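Local coordinates for protein endoglucanase (Humicola insolens, PDB 1DYS) that hydrolyses internal beta-1,4-glucosidic linkages of cellulose as a family 6 glycoside hydrolase, taking part in the breakdown of plant biomass, at residues L85-D90 with G100-S105; P119-L124 with I167-A172; R214-N219 with T261-D266; P158-I163 with A201-K206. One frame throughout, in Å; residues are numbered along the deposited sequence.

All four contacts belong to one parallel-stranded alpha/beta domain, the distorted barrel of glycoside hydrolase family 6. Interaction 3, last along the chain, pairs strands 215-218 and 262-266 within the sheet, its centre about 9 Å from that of the chain; the others sit at 17 to 19 Å. Interactions 2 and 4, centres about 16 Å apart, share helix 150-169 and alternate their segments along the chain. Interaction 1, the earliest, links two parts of the loop between strand 79-85 and helix 108-126. It touches interaction 2 through Leu85 and interaction 4, about 15 Å away between centres, through Gln159, so this active-site loop rests on the helical layer.

Interaction 1 of 4, residues L85-D90 with G100-S105; sequences LYNLPD and GELKLS
The carboxylate of Asp90 is met from above its plane: OD1 accepts the backbone N-H of Leu104 at 2.9 Å, with the nitrogen 52° out of that plane. With CG beside its own backbone N (chi1 -72°), the group lies across the Leu104 side chain, and OD2 comes within 3.4 Å of Leu104 CD1. A water joins OD2 to Ser105 N, weakly on the serine side. The amide of Asn87 stands 59° from the carboxylate of Glu101; its ND2 donates to the anti lone pair of Glu101 OE2 at 2.9 Å, and Ile56 N is a second donor to that oxygen. On the other branch, Asn87 OD1 accepts from a water that is bound in turn by Glu101 N.

Between these polar ends, Asp90 N donates to Leu102 O at 3.0 Å in a nearly straight bond. Pro89 packs between the same leucines: its CB is pressed to 3.5 Å from Leu104 CD2, tighter than normal van der Waals contact, and lies 4.2 Å from Leu102 CB. Glu97 takes the ammonium of Lys103. Side-chain and backbone bonds thus tie together two parts of one long, irregular beta-to-alpha loop, between strand 79-85 and helix 108-126, that carries Asp92, probably the proton donor of the family 6 active site.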
loop_
_atom_site.group_PDB
_atom_site.type_symbol
_atom_site.label_atom_id
_atom_site.label_comp_id
_atom_site.label_asym_id
_atom_site.label_seq_id
_atom_site.Cartn_x
_atom_site.Cartn_y
_atom_site.Cartn_z
ATOM N N LEU A 85 16.573 -2.196 0.053
ATOM C CA LEU A 85 16.362 -1.189 -1.007
ATOM C C LEU A 85 15.329 -1.855 -1.903
ATOM O O LEU A 85 15.627 -2.860 -2.576
ATOM C CB LEU A 85 17.717 -0.954 -1.691
ATOM C CG LEU A 85 17.745 0.194 -2.698
ATOM C CD1 LEU A 85 19.137 0.804 -2.717
ATOM C CD2 LEU A 85 17.326 -0.298 -4.071
ATOM N N TYR A 86 14.105 -1.319 -1.853
ATOM C CA TYR A 86 12.984 -1.997 -2.504
ATOM C C TYR A 86 11.973 -1.017 -3.085
ATOM O O TYR A 86 10.961 -0.769 -2.443
ATOM C CB TYR A 86 12.316 -2.921 -1.464
ATOM C CG TYR A 86 11.129 -3.736 -1.838
ATOM C CD1 TYR A 86 11.100 -4.563 -2.957
ATOM C CD2 TYR A 86 9.957 -3.715 -1.065
ATOM C CE1 TYR A 86 10.010 -5.367 -3.289
ATOM C CE2 TYR A 86 8.858 -4.475 -1.381
ATOM C CZ TYR A 86 8.879 -5.300 -2.495
ATOM O OH TYR A 86 7.760 -6.056 -2.787
ATOM N N ASN A 87 12.299 -0.472 -4.252
ATOM C CA ASN A 87 11.307 0.433 -4.900
ATOM C C ASN A 87 11.415 0.371 -6.403
ATOM O O ASN A 87 11.159 1.372 -7.127
ATOM C CB ASN A 87 11.507 1.837 -4.343
ATOM C CG ASN A 87 10.259 2.705 -4.552
ATOM O OD1 ASN A 87 9.160 2.207 -4.791
ATOM N ND2 ASN A 87 10.447 4.007 -4.454
ATOM N N LEU A 88 11.729 -0.805 -6.949
ATOM C CA LEU A 88 11.876 -0.924 -8.406
ATOM C C LEU A 88 10.640 -0.518 -9.165
ATOM O O LEU A 88 9.476 -0.746 -8.796
ATOM C CB LEU A 88 12.106 -2.440 -8.694
ATOM C CG LEU A 88 12.776 -2.814 -10.016
ATOM C CD1 LEU A 88 14.200 -2.273 -10.062
ATOM C CD2 LEU A 88 12.763 -4.335 -10.177
ATOM N N PRO A 89 10.843 0.147 -10.291
ATOM C CA PRO A 89 9.702 0.465 -11.145
ATOM C C PRO A 89 9.106 -0.843 -11.636
ATOM O O PRO A 89 9.799 -1.838 -11.958
ATOM C CB PRO A 89 10.242 1.298 -12.325
ATOM C CG PRO A 89 11.589 1.679 -11.819
ATOM C CD PRO A 89 12.100 0.623 -10.845
ATOM N N ASP A 90 7.784 -0.952 -11.627
ATOM C CA ASP A 90 7.043 -2.148 -11.998
ATOM C C ASP A 90 7.426 -3.342 -11.119
ATOM O O ASP A 90 7.552 -4.505 -11.555
ATOM C CB ASP A 90 7.263 -2.519 -13.476
ATOM C CG ASP A 90 6.545 -1.549 -14.404
ATOM O OD1 ASP A 90 5.988 -0.553 -13.887
ATOM O OD2 ASP A 90 6.564 -1.790 -15.638
ATOM N N GLY A 100 4.710 -1.268 -6.036
ATOM C CA GLY A 100 5.194 -0.036 -5.390
ATOM C C GLY A 100 4.672 1.189 -6.145
ATOM O O GLY A 100 3.878 1.159 -7.095
ATOM N N GLU A 101 5.209 2.341 -5.749
ATOM C CA GLU A 101 4.765 3.619 -6.281
ATOM C C GLU A 101 5.325 3.969 -7.649
ATOM O O GLU A 101 4.727 4.871 -8.289
ATOM C CB GLU A 101 5.100 4.729 -5.259
ATOM C CG GLU A 101 6.630 4.929 -5.207
ATOM C CD GLU A 101 7.020 5.647 -3.930
ATOM O OE1 GLU A 101 6.159 6.094 -3.139
ATOM O OE2 GLU A 101 8.247 5.752 -3.724
ATOM N N LEU A 102 6.348 3.270 -8.133
ATOM C CA LEU A 102 6.983 3.595 -9.411
ATOM C C LEU A 102 6.559 2.622 -10.507
ATOM O O LEU A 102 6.490 1.426 -10.324
ATOM C CB LEU A 102 8.512 3.587 -9.307
ATOM C CG LEU A 102 9.087 4.512 -8.238
ATOM C CD1 LEU A 102 10.612 4.452 -8.288
ATOM C CD2 LEU A 102 8.642 5.951 -8.424
ATOM N N LYS A 103 6.210 3.223 -11.627
ATOM C CA LYS A 103 5.778 2.476 -12.818
ATOM C C LYS A 103 6.621 2.916 -14.001
ATOM O O LYS A 103 6.871 4.121 -14.169
ATOM C CB LYS A 103 4.293 2.763 -13.084
ATOM C CG LYS A 103 3.392 2.382 -11.905
ATOM C CD LYS A 103 1.924 2.476 -12.237
ATOM C CE LYS A 103 1.089 1.647 -11.244
ATOM N NZ LYS A 103 -0.345 1.734 -11.679
ATOM N N LEU A 104 7.032 1.967 -14.838
ATOM C CA LEU A 104 7.889 2.339 -15.970
ATOM C C LEU A 104 7.182 3.303 -16.903
ATOM O O LEU A 104 7.829 4.261 -17.341
ATOM C CB LEU A 104 8.433 1.116 -16.697
ATOM C CG LEU A 104 9.462 0.286 -15.908
ATOM C CD1 LEU A 104 9.683 -1.015 -16.654
ATOM C CD2 LEU A 104 10.751 1.077 -15.739
ATOM N N SER A 105 5.876 3.129 -17.087
ATOM C CA SER A 105 5.095 4.005 -17.949
ATOM C C SER A 105 4.786 5.365 -17.338
ATOM O O SER A 105 4.093 6.171 -17.986
ATOM C CB SER A 105 3.802 3.255 -18.306
ATOM O OG SER A 105 3.078 2.905 -17.139
HETATM O O HOH W 1 6.744 1.988 -3.460
HETATM O O HOH W 2 7.945 0.878 -7.044
HETATM O O HOH W 3 5.133 0.214 -17.028
#

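Interaction 2 of 4, residues P119-L124 with I167-A172; sequences PFAQKL and ISQLQA
In the family 6 alpha/beta barrel, a turn of helix 108-126 lies here against the chain as it leaves helix 150-169 and runs on towards strand 175-180. The contact is small, burying 167 Å² in all, and no hydrogen bond crosses it.

Apolar packing carries most of it, through one methyl group. Leu170 has CG beside its backbone N and anti to the carbonyl carbon; chi1 -67° and chi2 168° together direct CD2 at helix 108-126. That methyl rests on the backbone of the turn as well as on a side chain, being 3.7 Å from Ala121 CA and just as near its CB. Looser contacts complete the seat: Leu124 CD2 is 4.4 Å from Leu170 CD2, and the ring of Phe120 meets the same methyl obliquely. Within the helix, Leu124 CD2 lies in the plane of that ring, at its edge. Leu83 and Leu85 of strand 79-85 pack on Phe120 and continue this apolar layer.

The polar part concerns the helix end. Gln169 O, which comes 3.4 Å from Ala121 CB, is hydrogen-bonded by Lys125 from just beyond the segment. Ile167 O takes two donors, the backbone N-H of Leu170 and the side-chain amide of Gln171. The latter bond is almost linear (173°), and Gln171 NE2 sits 3.0 Å from Ile167 O, above its carbonyl plane.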
loop_
_atom_site.group_PDB
_atom_site.type_symbol
_atom_site.label_atom_id
_atom_site.label_comp_id
_atom_site.label_asym_id
_atom_site.label_seq_id
_atom_site.Cartn_x
_atom_site.Cartn_y
_atom_site.Cartn_z
ATOM N N PRO A 119 19.195 9.717 -3.303
ATOM C CA PRO A 119 19.037 10.112 -1.915
ATOM C C PRO A 119 19.465 8.978 -0.993
ATOM O O PRO A 119 20.055 9.238 0.064
ATOM C CB PRO A 119 17.626 10.630 -1.658
ATOM C CG PRO A 119 16.993 10.494 -3.005
ATOM C CD PRO A 119 17.933 9.921 -4.035
ATOM N N PHE A 120 19.178 7.745 -1.387
ATOM C CA PHE A 120 19.604 6.588 -0.616
ATOM C C PHE A 120 21.136 6.586 -0.512
ATOM O O PHE A 120 21.673 6.520 0.604
ATOM C CB PHE A 120 19.127 5.302 -1.292
ATOM C CG PHE A 120 19.032 4.066 -0.442
ATOM C CD1 PHE A 120 20.137 3.501 0.187
ATOM C CD2 PHE A 120 17.777 3.470 -0.355
ATOM C CE1 PHE A 120 19.960 2.330 0.894
ATOM C CE2 PHE A 120 17.589 2.291 0.345
ATOM C CZ PHE A 120 18.700 1.752 0.983
ATOM N N ALA A 121 21.767 6.768 -1.671
ATOM C CA ALA A 121 23.238 6.738 -1.686
ATOM C C ALA A 121 23.845 7.898 -0.923
ATOM O O ALA A 121 24.874 7.695 -0.265
ATOM C CB ALA A 121 23.723 6.693 -3.112
ATOM N N GLN A 122 23.231 9.064 -1.012
ATOM C CA GLN A 122 23.746 10.246 -0.316
ATOM C C GLN A 122 23.797 9.987 1.180
ATOM O O GLN A 122 24.803 10.287 1.842
ATOM C CB GLN A 122 22.838 11.456 -0.597
ATOM C CG GLN A 122 23.224 12.720 0.177
ATOM C CD GLN A 122 22.222 13.833 -0.086
ATOM O OE1 GLN A 122 21.336 13.754 -0.943
ATOM N NE2 GLN A 122 22.343 14.928 0.658
ATOM N N LYS A 123 22.688 9.460 1.729
ATOM C CA LYS A 123 22.631 9.203 3.161
ATOM C C LYS A 123 23.637 8.162 3.623
ATOM O O LYS A 123 24.292 8.336 4.651
ATOM C CB LYS A 123 21.217 8.629 3.457
ATOM C CG LYS A 123 20.196 9.777 3.451
ATOM C CD LYS A 123 18.828 9.140 3.752
ATOM C CE LYS A 123 17.700 10.141 3.467
ATOM N NZ LYS A 123 17.763 11.317 4.355
ATOM N N LEU A 124 23.841 7.099 2.835
ATOM C CA LEU A 124 24.820 6.091 3.268
ATOM C C LEU A 124 26.255 6.584 3.080
ATOM O O LEU A 124 27.072 6.286 3.955
ATOM C CB LEU A 124 24.608 4.773 2.518
ATOM C CG LEU A 124 23.622 3.787 3.158
ATOM C CD1 LEU A 124 22.223 4.383 3.274
ATOM C CD2 LEU A 124 23.532 2.564 2.254
ATOM N N ILE A 167 23.450 -0.542 -7.920
ATOM C CA ILE A 167 24.755 -1.076 -7.537
ATOM C C ILE A 167 25.805 -0.005 -7.812
ATOM O O ILE A 167 26.683 0.225 -6.989
ATOM C CB ILE A 167 25.098 -2.339 -8.338
ATOM C CG1 ILE A 167 24.103 -3.470 -7.992
ATOM C CG2 ILE A 167 26.512 -2.858 -8.091
ATOM C CD1 ILE A 167 24.104 -4.659 -8.929
ATOM N N SER A 168 25.718 0.595 -9.015
ATOM C CA SER A 168 26.729 1.607 -9.372
ATOM C C SER A 168 26.802 2.744 -8.380
ATOM O O SER A 168 27.873 3.351 -8.190
ATOM C CB SER A 168 26.491 2.158 -10.785
ATOM O OG SER A 168 25.454 3.129 -10.938
ATOM N N GLN A 169 25.683 3.158 -7.784
ATOM C CA GLN A 169 25.693 4.272 -6.857
ATOM C C GLN A 169 26.057 3.949 -5.411
ATOM O O GLN A 169 26.183 4.873 -4.610
ATOM C CB GLN A 169 24.298 4.932 -6.798
ATOM C CG GLN A 169 23.998 5.739 -8.067
ATOM C CD GLN A 169 24.715 7.072 -7.915
ATOM O OE1 GLN A 169 24.551 7.809 -6.929
ATOM N NE2 GLN A 169 25.596 7.353 -8.862
ATOM N N LEU A 170 26.200 2.676 -5.066
ATOM C CA LEU A 170 26.426 2.257 -3.699
ATOM C C LEU A 170 27.737 1.526 -3.499
ATOM O O LEU A 170 27.826 0.502 -2.817
ATOM C CB LEU A 170 25.247 1.332 -3.281
ATOM C CG LEU A 170 23.931 2.125 -3.212
ATOM C CD1 LEU A 170 22.744 1.149 -3.097
ATOM C CD2 LEU A 170 23.865 3.105 -2.067
ATOM N N GLN A 171 28.785 1.994 -4.203
ATOM C CA GLN A 171 30.104 1.381 -4.016
ATOM C C GLN A 171 30.868 2.165 -2.948
ATOM O O GLN A 171 31.153 3.346 -3.167
ATOM C CB GLN A 171 30.871 1.454 -5.331
ATOM C CG GLN A 171 30.334 0.693 -6.502
ATOM C CD GLN A 171 30.296 -0.813 -6.307
ATOM O OE1 GLN A 171 31.332 -1.454 -6.136
ATOM N NE2 GLN A 171 29.094 -1.359 -6.347
ATOM N N ALA A 172 31.171 1.560 -1.812
ATOM C CA ALA A 172 31.928 2.228 -0.747
ATOM C C ALA A 172 32.458 1.150 0.194
ATOM O O ALA A 172 31.856 0.066 0.234
ATOM C CB ALA A 172 31.078 3.210 0.019
#

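Interaction 3 of 4, residues R214-N219 with T261-D266; sequences RGFSSN and TQFIID
Strands 215-218 and 262-266 are parallel neighbours in the central sheet, paired from Gly215 with Gln262 to Ser218 with Ile265. Four backbone hydrogen bonds stitch them, each donor lying nearly along the C=O axis; the shortest joins Phe216 N to Gln262 O at 2.7 Å. Gly215 CA sits 3.0 Å from that same oxygen, so a beta carbon on this residue would collide with it.

Phe216, Ser218, Phe263 and Ile265 project from one side of the sheet, where Met254, Ala247 and Ile250 of helix 243-255 pack on the two phenylalanines. Phe216 CB lies over a face of the Phe263 ring, 4.0 Å from its centroid, in a CH-pi contact. The two rings cross obliquely, their planes 52° apart, with Phe216 CD2 3.7 Å from Phe263 CE1, while Ser218 OG, bonded to Glu243, sits at the edge of the Phe263 ring. An alanine in place of Phe263 would remove that ring and would probably loosen the packing of Phe216 and of helix 243-255 against the sheet.

As in other family 6 barrels, the C-terminal strand ends face the substrate site. There Asn219 ND2 donates to Asp266 O at 2.9 Å in a nearly straight bond, and the Asp266 carboxylate is gripped by the backbone N-H groups of Ser221, Val309 and Lys310, the last probably a substrate-binding residue. At the other end the guanidinium of Arg214, salt-bridged to Asp304, lies side by side with Gln262, whose CG covers one of its faces, 3.6 Å from Arg214 CZ.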
loop_
_atom_site.group_PDB
_atom_site.type_symbol
_atom_site.label_atom_id
_atom_site.label_comp_id
_atom_site.label_asym_id
_atom_site.label_seq_id
_atom_site.Cartn_x
_atom_site.Cartn_y
_atom_site.Cartn_z
ATOM N N ARG A 214 28.823 -7.905 -2.618
ATOM C CA ARG A 214 29.445 -8.932 -1.770
ATOM C C ARG A 214 28.882 -10.301 -2.085
ATOM O O ARG A 214 29.519 -11.347 -1.977
ATOM C CB ARG A 214 29.226 -8.583 -0.291
ATOM C CG ARG A 214 29.460 -9.742 0.677
ATOM C CD ARG A 214 30.933 -10.146 0.703
ATOM N NE ARG A 214 31.118 -11.172 1.751
ATOM C CZ ARG A 214 32.340 -11.701 1.951
ATOM N NH1 ARG A 214 33.383 -11.335 1.209
ATOM N NH2 ARG A 214 32.479 -12.625 2.895
ATOM N N GLY A 215 27.605 -10.326 -2.476
ATOM C CA GLY A 215 26.909 -11.539 -2.739
ATOM C C GLY A 215 25.390 -11.324 -2.757
ATOM O O GLY A 215 24.949 -10.433 -3.471
ATOM N N PHE A 216 24.681 -12.275 -2.166
ATOM C CA PHE A 216 23.243 -12.401 -2.394
ATOM C C PHE A 216 22.403 -12.535 -1.131
ATOM O O PHE A 216 22.983 -12.921 -0.119
ATOM C CB PHE A 216 22.956 -13.680 -3.259
ATOM C CG PHE A 216 23.915 -13.715 -4.446
ATOM C CD1 PHE A 216 23.704 -12.868 -5.510
ATOM C CD2 PHE A 216 25.059 -14.516 -4.404
ATOM C CE1 PHE A 216 24.587 -12.814 -6.577
ATOM C CE2 PHE A 216 25.927 -14.467 -5.476
ATOM C CZ PHE A 216 25.712 -13.626 -6.545
ATOM N N SER A 217 21.083 -12.340 -1.247
ATOM C CA SER A 217 20.237 -12.629 -0.084
ATOM C C SER A 217 19.194 -13.648 -0.536
ATOM O O SER A 217 18.890 -13.711 -1.730
ATOM C CB SER A 217 19.570 -11.370 0.478
ATOM O OG SER A 217 18.806 -10.663 -0.517
ATOM N N SER A 218 18.660 -14.424 0.409
ATOM C CA SER A 218 17.619 -15.396 0.046
ATOM C C SER A 218 16.702 -15.635 1.233
ATOM O O SER A 218 17.028 -15.320 2.381
ATOM C CB SER A 218 18.248 -16.692 -0.448
ATOM O OG SER A 218 18.807 -17.394 0.656
ATOM N N ASN A 219 15.523 -16.175 0.899
ATOM C CA ASN A 219 14.478 -16.490 1.859
ATOM C C ASN A 219 13.845 -15.235 2.454
ATOM O O ASN A 219 13.139 -15.385 3.491
ATOM C CB ASN A 219 14.985 -17.397 3.001
ATOM C CG ASN A 219 13.923 -18.347 3.555
ATOM O OD1 ASN A 219 13.216 -18.912 2.721
ATOM N ND2 ASN A 219 13.900 -18.477 4.881
ATOM N N THR A 261 29.967 -14.915 -4.435
ATOM C CA THR A 261 29.332 -16.129 -3.933
ATOM C C THR A 261 28.603 -16.052 -2.601
ATOM O O THR A 261 27.914 -17.033 -2.278
ATOM C CB THR A 261 30.505 -17.135 -3.663
ATOM O OG1 THR A 261 31.476 -16.509 -2.820
ATOM C CG2 THR A 261 31.182 -17.558 -4.955
ATOM N N GLN A 262 28.756 -15.033 -1.796
ATOM C CA GLN A 262 28.359 -15.002 -0.406
ATOM C C GLN A 262 26.902 -14.670 -0.107
ATOM O O GLN A 262 26.398 -13.732 -0.683
ATOM C CB GLN A 262 29.258 -14.071 0.414
ATOM C CG GLN A 262 30.737 -14.466 0.295
ATOM C CD GLN A 262 30.991 -15.898 0.761
ATOM O OE1 GLN A 262 31.274 -16.761 -0.053
ATOM N NE2 GLN A 262 30.863 -16.172 2.050
ATOM N N PHE A 263 26.280 -15.429 0.802
ATOM C CA PHE A 263 24.862 -15.207 1.081
ATOM C C PHE A 263 24.578 -14.660 2.472
ATOM O O PHE A 263 25.297 -14.898 3.424
ATOM C CB PHE A 263 24.095 -16.553 1.059
ATOM C CG PHE A 263 23.630 -16.951 -0.305
ATOM C CD1 PHE A 263 24.558 -17.305 -1.277
ATOM C CD2 PHE A 263 22.305 -16.876 -0.708
ATOM C CE1 PHE A 263 24.180 -17.627 -2.548
ATOM C CE2 PHE A 263 21.912 -17.229 -1.970
ATOM C CZ PHE A 263 22.842 -17.605 -2.940
ATOM N N ILE A 264 23.432 -13.997 2.618
ATOM C CA ILE A 264 22.839 -13.680 3.910
ATOM C C ILE A 264 21.431 -14.295 3.795
ATOM O O ILE A 264 20.902 -14.233 2.706
ATOM C CB ILE A 264 22.757 -12.280 4.481
ATOM C CG1 ILE A 264 22.130 -11.319 3.456
ATOM C CG2 ILE A 264 24.180 -11.833 4.841
ATOM C CD1 ILE A 264 22.162 -9.859 3.840
ATOM N N ILE A 265 20.975 -15.045 4.802
ATOM C CA ILE A 265 19.731 -15.813 4.628
ATOM C C ILE A 265 18.750 -15.457 5.732
ATOM O O ILE A 265 19.051 -15.473 6.910
ATOM C CB ILE A 265 19.976 -17.335 4.748
ATOM C CG1 ILE A 265 20.823 -17.783 3.553
ATOM C CG2 ILE A 265 18.661 -18.123 4.719
ATOM C CD1 ILE A 265 21.028 -19.250 3.360
ATOM N N ASP A 266 17.534 -15.058 5.335
ATOM C CA ASP A 266 16.529 -14.619 6.302
ATOM C C ASP A 266 16.019 -15.867 7.040
ATOM O O ASP A 266 15.723 -16.863 6.368
ATOM C CB ASP A 266 15.323 -14.045 5.532
ATOM C CG ASP A 266 14.390 -13.190 6.377
ATOM O OD1 ASP A 266 14.531 -13.018 7.606
ATOM O OD2 ASP A 266 13.413 -12.635 5.775
HETATM O O HOH W 4 31.627 -12.909 -2.827
#

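Interaction 4 of 4, residues P158-I163 with A201-K206; sequences PQQEAI and ATILQK
Gln160 points from helix 158-163 straight at helix 201-206, and its side chain carries most of the contact. CB, the first atom out, lies 4.0 Å from Lys206 CE and equally near its CD. CG follows beside the backbone N (chi1 -66°) and faces Ile203 CG1 at 4.2 Å. From there the chain is extended, bringing CD to 3.9 Å from Thr202 CG2. At the tip, OE1 reaches Lys206 CE at 3.1 Å and also nears the Thr202 methyl, while NE2 turns to Glu199, which accepts its hydrogen bond from just before the second segment. An alanine at Gln160 would remove the amide and would probably loosen the packing against Thr202 and Lys206 and cost the bond to Glu199.

One turn further on, Ile163 CG2 meets Ile203 CG2 at 3.8 Å, methyl to methyl, the two side chains crossing obliquely. Ala140 and Met144 of helix 140-146 pack on Ile163, and Ile141 of that helix on Ile203, so three helices close round this apolar spot. The axes of the two helical segments approach to 8.5 Å and cross at -60°, joining neighbouring helices of the barrel's outer layer.

No hydrogen bond spans the two segments. The glutamine oxygen meets carbons of Lys206 and Thr202, and because the carbon next to the ammonium is likely to be polarised, its approach to Gln160 OE1 is probably mildly attractive, where the exposed Lys206 lies along the rim of an otherwise largely apolar contact.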
loop_
_atom_site.group_PDB
_atom_site.type_symbol
_atom_site.label_atom_id
_atom_site.label_comp_id
_atom_site.label_asym_id
_atom_site.label_seq_id
_atom_site.Cartn_x
_atom_site.Cartn_y
_atom_site.Cartn_z
ATOM N N PRO A 158 14.638 -2.198 -18.663
ATOM C CA PRO A 158 14.723 -1.086 -17.741
ATOM C C PRO A 158 14.965 -1.573 -16.314
ATOM O O PRO A 158 15.686 -0.920 -15.527
ATOM C CB PRO A 158 13.372 -0.341 -17.858
ATOM C CG PRO A 158 12.947 -0.736 -19.269
ATOM C CD PRO A 158 13.381 -2.193 -19.415
ATOM N N GLN A 159 14.422 -2.725 -15.944
ATOM C CA GLN A 159 14.652 -3.156 -14.542
ATOM C C GLN A 159 16.102 -3.554 -14.338
ATOM O O GLN A 159 16.710 -3.264 -13.292
ATOM C CB GLN A 159 13.673 -4.230 -14.094
ATOM C CG GLN A 159 12.254 -3.741 -13.859
ATOM C CD GLN A 159 11.376 -4.896 -13.395
ATOM O OE1 GLN A 159 11.657 -6.053 -13.645
ATOM N NE2 GLN A 159 10.304 -4.572 -12.695
ATOM N N GLN A 160 16.728 -4.156 -15.346
ATOM C CA GLN A 160 18.148 -4.504 -15.244
ATOM C C GLN A 160 18.984 -3.246 -15.132
ATOM O O GLN A 160 19.914 -3.128 -14.331
ATOM C CB GLN A 160 18.633 -5.349 -16.410
ATOM C CG GLN A 160 18.009 -6.745 -16.493
ATOM C CD GLN A 160 18.489 -7.471 -17.738
ATOM O OE1 GLN A 160 19.069 -6.862 -18.639
ATOM N NE2 GLN A 160 18.261 -8.768 -17.862
ATOM N N GLU A 161 18.625 -2.221 -15.930
ATOM C CA GLU A 161 19.301 -0.939 -15.858
ATOM C C GLU A 161 19.088 -0.284 -14.489
ATOM O O GLU A 161 20.021 0.289 -13.923
ATOM C CB GLU A 161 18.804 0.004 -16.968
ATOM C CG GLU A 161 19.416 1.395 -16.854
ATOM C CD GLU A 161 19.078 2.298 -18.026
ATOM O OE1 GLU A 161 18.618 1.776 -19.064
ATOM O OE2 GLU A 161 19.286 3.528 -17.924
ATOM N N ALA A 162 17.872 -0.403 -13.932
ATOM C CA ALA A 162 17.624 0.167 -12.615
ATOM C C ALA A 162 18.498 -0.457 -11.527
ATOM O O ALA A 162 19.056 0.260 -10.691
ATOM C CB ALA A 162 16.172 -0.004 -12.169
ATOM N N ILE A 163 18.569 -1.782 -11.531
ATOM C CA ILE A 163 19.344 -2.462 -10.478
ATOM C C ILE A 163 20.842 -2.183 -10.643
ATOM O O ILE A 163 21.606 -1.876 -9.704
ATOM C CB ILE A 163 19.037 -3.955 -10.481
ATOM C CG1 ILE A 163 17.560 -4.247 -10.169
ATOM C CG2 ILE A 163 19.926 -4.596 -9.407
ATOM C CD1 ILE A 163 17.204 -5.730 -10.150
ATOM N N ALA A 201 25.012 -12.028 -13.804
ATOM C CA ALA A 201 26.136 -11.563 -14.623
ATOM C C ALA A 201 25.697 -10.372 -15.489
ATOM O O ALA A 201 26.464 -9.410 -15.589
ATOM C CB ALA A 201 26.773 -12.648 -15.466
ATOM N N THR A 202 24.553 -10.441 -16.135
ATOM C CA THR A 202 24.060 -9.348 -16.976
ATOM C C THR A 202 23.882 -8.068 -16.186
ATOM O O THR A 202 24.263 -7.002 -16.670
ATOM C CB THR A 202 22.738 -9.758 -17.636
ATOM O OG1 THR A 202 22.995 -10.880 -18.485
ATOM C CG2 THR A 202 22.111 -8.622 -18.424
ATOM N N ILE A 203 23.265 -8.138 -14.999
ATOM C CA ILE A 203 23.102 -6.967 -14.158
ATOM C C ILE A 203 24.415 -6.351 -13.720
ATOM O O ILE A 203 24.524 -5.116 -13.665
ATOM C CB ILE A 203 22.261 -7.292 -12.896
ATOM C CG1 ILE A 203 20.814 -7.424 -13.384
ATOM C CG2 ILE A 203 22.401 -6.277 -11.780
ATOM C CD1 ILE A 203 19.931 -8.197 -12.440
ATOM N N LEU A 204 25.400 -7.162 -13.361
ATOM C CA LEU A 204 26.695 -6.639 -12.934
ATOM C C LEU A 204 27.426 -5.955 -14.087
ATOM O O LEU A 204 28.074 -4.911 -13.897
ATOM C CB LEU A 204 27.539 -7.771 -12.333
ATOM C CG LEU A 204 27.081 -8.169 -10.914
ATOM C CD1 LEU A 204 27.895 -9.332 -10.389
ATOM C CD2 LEU A 204 27.236 -6.984 -9.976
ATOM N N GLN A 205 27.300 -6.502 -15.302
ATOM C CA GLN A 205 27.908 -5.813 -16.451
ATOM C C GLN A 205 27.349 -4.398 -16.585
ATOM O O GLN A 205 28.115 -3.457 -16.794
ATOM C CB GLN A 205 27.665 -6.546 -17.757
ATOM C CG GLN A 205 28.215 -7.960 -17.820
ATOM C CD GLN A 205 27.826 -8.622 -19.133
ATOM O OE1 GLN A 205 27.342 -9.756 -19.182
ATOM N NE2 GLN A 205 28.035 -7.891 -20.224
ATOM N N LYS A 206 26.032 -4.234 -16.459
ATOM C CA LYS A 206 25.379 -2.938 -16.527
ATOM C C LYS A 206 25.754 -1.999 -15.402
ATOM O O LYS A 206 25.873 -0.784 -15.659
ATOM C CB LYS A 206 23.849 -3.115 -16.572
ATOM C CG LYS A 206 23.472 -4.107 -17.652
ATOM C CD LYS A 206 22.035 -3.977 -18.103
ATOM C CE LYS A 206 21.642 -5.164 -18.976
ATOM N NZ LYS A 206 22.526 -5.273 -20.178
#